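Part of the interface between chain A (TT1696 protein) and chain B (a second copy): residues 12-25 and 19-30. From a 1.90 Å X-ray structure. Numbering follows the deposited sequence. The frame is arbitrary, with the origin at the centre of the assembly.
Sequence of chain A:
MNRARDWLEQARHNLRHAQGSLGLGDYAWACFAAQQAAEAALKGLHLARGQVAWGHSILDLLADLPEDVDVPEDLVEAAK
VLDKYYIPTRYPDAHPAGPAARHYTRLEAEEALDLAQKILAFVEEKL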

# COMPACT_ATOMS: atom_id res chain seq x y z
N ARG A 12 0.39 -7.46 12.51
CA ARG A 12 1.72 -8.11 12.75
C ARG A 12 2.33 -8.48 11.40
O ARG A 12 3.53 -8.30 11.17
CB ARG A 12 1.59 -9.36 13.67
CG ARG A 12 1.36 -9.02 15.20
CD ARG A 12 1.37 -10.26 16.09
NE ARG A 12 0.26 -11.18 15.73
CZ ARG A 12 -0.91 -11.20 16.39
NH1 ARG A 12 -1.08 -10.37 17.42
NH2 ARG A 12 -1.91 -12.04 16.03
N HIS A 13 1.52 -9.00 10.48
CA HIS A 13 2.09 -9.34 9.14
C HIS A 13 2.63 -8.08 8.42
O HIS A 13 3.68 -8.10 7.75
CB HIS A 13 1.01 -10.01 8.24
CG HIS A 13 1.52 -10.35 6.85
ND1 HIS A 13 1.36 -9.50 5.77
CD2 HIS A 13 2.29 -11.38 6.41
CE1 HIS A 13 2.02 -9.99 4.73
NE2 HIS A 13 2.59 -11.12 5.08
N ASN A 14 1.85 -7.00 8.49
CA ASN A 14 2.28 -5.74 7.87
C ASN A 14 3.59 -5.28 8.52
O ASN A 14 4.48 -4.79 7.81
CB ASN A 14 1.20 -4.61 8.11
CG ASN A 14 -0.10 -4.82 7.31
OD1 ASN A 14 -1.13 -4.14 7.58
ND2 ASN A 14 -0.07 -5.71 6.32
N LEU A 15 3.72 -5.41 9.86
CA LEU A 15 4.96 -4.97 10.52
C LEU A 15 6.10 -5.91 10.07
O LEU A 15 7.20 -5.45 9.83
CB LEU A 15 4.81 -4.97 12.06
CG LEU A 15 5.95 -4.20 12.79
CD1 LEU A 15 6.08 -2.75 12.30
CD2 LEU A 15 5.65 -4.16 14.32
N ARG A 16 5.84 -7.20 9.92
CA ARG A 16 6.92 -8.09 9.38
C ARG A 16 7.26 -7.74 7.95
O ARG A 16 8.44 -7.84 7.51
CB ARG A 16 6.56 -9.60 9.49
CG ARG A 16 6.44 -10.02 11.00
CD ARG A 16 6.25 -11.53 11.16
NE ARG A 16 4.98 -11.99 10.65
CZ ARG A 16 3.93 -12.21 11.42
NH1 ARG A 16 4.04 -12.00 12.74
NH2 ARG A 16 2.79 -12.65 10.87
N HIS A 17 6.25 -7.35 7.18
CA HIS A 17 6.55 -6.93 5.80
C HIS A 17 7.42 -5.63 5.85
O HIS A 17 8.32 -5.45 4.99
CB HIS A 17 5.29 -6.59 4.96
CG HIS A 17 5.64 -6.16 3.55
ND1 HIS A 17 6.18 -7.04 2.63
CD2 HIS A 17 5.56 -4.97 2.92
CE1 HIS A 17 6.39 -6.41 1.49
NE2 HIS A 17 6.02 -5.15 1.64
N ALA A 18 7.13 -4.71 6.77
CA ALA A 18 7.95 -3.47 6.84
C ALA A 18 9.40 -3.84 7.26
O ALA A 18 10.35 -3.24 6.79
CB ALA A 18 7.31 -2.38 7.86
N GLN A 19 9.55 -4.80 8.18
CA GLN A 19 10.88 -5.21 8.62
C GLN A 19 11.67 -5.83 7.46
O GLN A 19 12.89 -5.59 7.28
CB GLN A 19 10.75 -6.25 9.73
CG GLN A 19 10.50 -5.62 11.04
CD GLN A 19 10.87 -6.56 12.13
OE1 GLN A 19 10.11 -7.52 12.42
NE2 GLN A 19 12.06 -6.34 12.73
N GLY A 20 10.97 -6.65 6.66
CA GLY A 20 11.62 -7.26 5.53
C GLY A 20 11.90 -6.22 4.46
O GLY A 20 12.88 -6.34 3.71
N SER A 21 11.08 -5.17 4.39
CA SER A 21 11.26 -4.14 3.36
C SER A 21 12.53 -3.35 3.68
O SER A 21 13.23 -2.87 2.80
CB SER A 21 10.05 -3.23 3.36
OG SER A 21 8.90 -3.97 2.91
N LEU A 22 12.81 -3.25 4.97
CA LEU A 22 13.97 -2.55 5.46
C LEU A 22 15.17 -3.35 4.92
O LEU A 22 16.09 -2.76 4.38
CB LEU A 22 13.88 -2.53 7.00
CG LEU A 22 14.90 -1.81 7.91
CD1 LEU A 22 14.90 -0.27 7.60
CD2 LEU A 22 14.47 -2.05 9.40
N GLY A 23 15.11 -4.69 5.01
CA GLY A 23 16.16 -5.53 4.51
C GLY A 23 16.33 -5.41 3.00
O GLY A 23 17.44 -5.57 2.50
N LEU A 24 15.24 -5.17 2.26
CA LEU A 24 15.30 -4.99 0.80
C LEU A 24 15.82 -3.61 0.44
O LEU A 24 16.11 -3.33 -0.75
CB LEU A 24 13.89 -5.07 0.16
CG LEU A 24 13.15 -6.42 0.29
CD1 LEU A 24 11.70 -6.24 -0.13
CD2 LEU A 24 13.81 -7.48 -0.63
N GLY A 25 15.94 -2.72 1.43
CA GLY A 25 16.34 -1.35 1.10
C GLY A 25 15.19 -0.49 0.55
O GLY A 25 15.41 0.64 0.03
N GLN B 19 8.76 -7.62 -6.72
CA GLN B 19 9.70 -8.75 -6.83
C GLN B 19 10.36 -9.08 -5.46
O GLN B 19 10.46 -10.26 -5.08
CB GLN B 19 10.76 -8.40 -7.87
CG GLN B 19 10.15 -8.01 -9.17
CD GLN B 19 11.15 -7.50 -10.21
OE1 GLN B 19 11.97 -6.62 -9.92
NE2 GLN B 19 11.06 -8.04 -11.44
N GLY B 20 10.78 -8.06 -4.70
CA GLY B 20 11.37 -8.38 -3.39
C GLY B 20 10.38 -9.08 -2.43
O GLY B 20 10.70 -10.01 -1.64
N SER B 21 9.12 -8.62 -2.52
CA SER B 21 8.05 -9.12 -1.68
C SER B 21 7.85 -10.60 -1.99
O SER B 21 7.68 -11.43 -1.07
CB SER B 21 6.75 -8.24 -1.91
OG SER B 21 7.01 -6.85 -1.49
N LEU B 22 7.94 -10.94 -3.26
CA LEU B 22 7.76 -12.33 -3.66
C LEU B 22 8.89 -13.14 -2.96
O LEU B 22 8.66 -14.25 -2.46
CB LEU B 22 7.90 -12.46 -5.17
CG LEU B 22 7.83 -13.89 -5.72
CD1 LEU B 22 6.46 -14.53 -5.53
CD2 LEU B 22 8.13 -13.78 -7.18
N GLY B 23 10.08 -12.53 -2.95
CA GLY B 23 11.26 -13.12 -2.29
C GLY B 23 11.06 -13.28 -0.79
O GLY B 23 11.54 -14.26 -0.18
N LEU B 24 10.35 -12.34 -0.16
CA LEU B 24 10.08 -12.42 1.27
C LEU B 24 9.03 -13.45 1.60
O LEU B 24 8.87 -13.78 2.79
CB LEU B 24 9.60 -11.07 1.82
CG LEU B 24 10.68 -9.96 1.83
CD1 LEU B 24 10.05 -8.70 2.48
CD2 LEU B 24 11.93 -10.42 2.61
N GLY B 25 8.33 -13.96 0.59
CA GLY B 25 7.22 -14.87 0.80
C GLY B 25 5.96 -14.05 1.11
O GLY B 25 4.94 -14.59 1.56
N ASP B 26 6.02 -12.72 0.88
CA ASP B 26 4.83 -11.85 1.24
C ASP B 26 3.98 -11.69 -0.05
O ASP B 26 4.01 -10.64 -0.71
CB ASP B 26 5.34 -10.48 1.74
CG ASP B 26 6.01 -10.56 3.13
OD1 ASP B 26 5.85 -11.59 3.85
OD2 ASP B 26 6.66 -9.55 3.54
N TYR B 27 3.22 -12.74 -0.39
CA TYR B 27 2.52 -12.74 -1.68
C TYR B 27 1.45 -11.70 -1.85
O TYR B 27 1.34 -11.12 -2.96
CB TYR B 27 1.95 -14.12 -1.99
CG TYR B 27 3.04 -15.18 -1.85
CD1 TYR B 27 2.82 -16.32 -1.11
CD2 TYR B 27 4.29 -14.97 -2.42
CE1 TYR B 27 3.88 -17.27 -0.94
CE2 TYR B 27 5.34 -15.86 -2.24
CZ TYR B 27 5.14 -17.00 -1.52
OH TYR B 27 6.21 -17.89 -1.45
N ALA B 28 0.68 -11.50 -0.80
CA ALA B 28 -0.41 -10.46 -0.84
C ALA B 28 0.24 -9.05 -1.09
O ALA B 28 -0.25 -8.30 -1.91
CB ALA B 28 -1.16 -10.49 0.49
N TRP B 29 1.33 -8.71 -0.38
CA TRP B 29 2.03 -7.43 -0.58
C TRP B 29 2.64 -7.35 -1.97
O TRP B 29 2.65 -6.27 -2.60
CB TRP B 29 3.11 -7.25 0.53
CG TRP B 29 2.51 -6.60 1.77
CD1 TRP B 29 2.11 -7.23 2.95
CD2 TRP B 29 2.30 -5.20 1.97
NE1 TRP B 29 1.68 -6.28 3.85
CE2 TRP B 29 1.78 -5.03 3.28
CE3 TRP B 29 2.51 -4.08 1.16
CZ2 TRP B 29 1.44 -3.75 3.81
CZ3 TRP B 29 2.19 -2.78 1.69
CH2 TRP B 29 1.66 -2.65 3.01
N ALA B 30 3.12 -8.47 -2.51
CA ALA B 30 3.65 -8.47 -3.88
C ALA B 30 2.49 -8.13 -4.86
O ALA B 30 2.69 -7.38 -5.80
CB ALA B 30 4.25 -9.89 -4.27

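What makes room for Leu24(A) at Gly20(B)? The absence of a side chain there: CD2 of Leu24(A) lies 3.8 Å from the CA of Gly20(B). A CB modelled on this glycine would point toward chain A and fall 2.8 Å from CD1 of Leu24(A), a clash. One residue on, OG of Ser21(B) comes 3.1 Å from CE1 of His17(A), at the edge of the imidazole and near its plane.

How does Leu24(B) fit against chain A? It reverses the arrangement just described: its side chain enters a hole formed by His17(A), Gly20(A), Ser21(A) and Leu24(A). CD1 of Leu24(B) packs 3.7 Å from the backbone C of Gly20(A), in space that a CB on that glycine would occupy. The two leucines also meet each other, with CD1 of Leu24(A) 3.9 Å from CD1 of Leu24(B).

Where is the polar anchor of the contact? Gly25(B), with positive phi, ends the helix in a Schellman motif, and Asp26(B) follows with its CA-to-CB bond directed toward chain A. ND1 of His17(A) donates a hydrogen bond to OD2 of Asp26(B), 2.7 Å long and nearly straight at 164°. The carboxylate oxygen lies near the imidazole plane, where the N-H points, so the bond leaves the ring faces free for packing.

What uses such a face? Trp29(B) does, in an offset stack: its five-membered ring and the His17(A) ring are almost parallel, 9° apart, with centroids separated by 3.9 Å. The offset places each residue's CB over the other's ring, giving reciprocal CH-pi contacts. His13(A), one helical turn earlier, meets the indole differently, rim to rim, its CE1 3.3 Å from CD1 of Trp29(B).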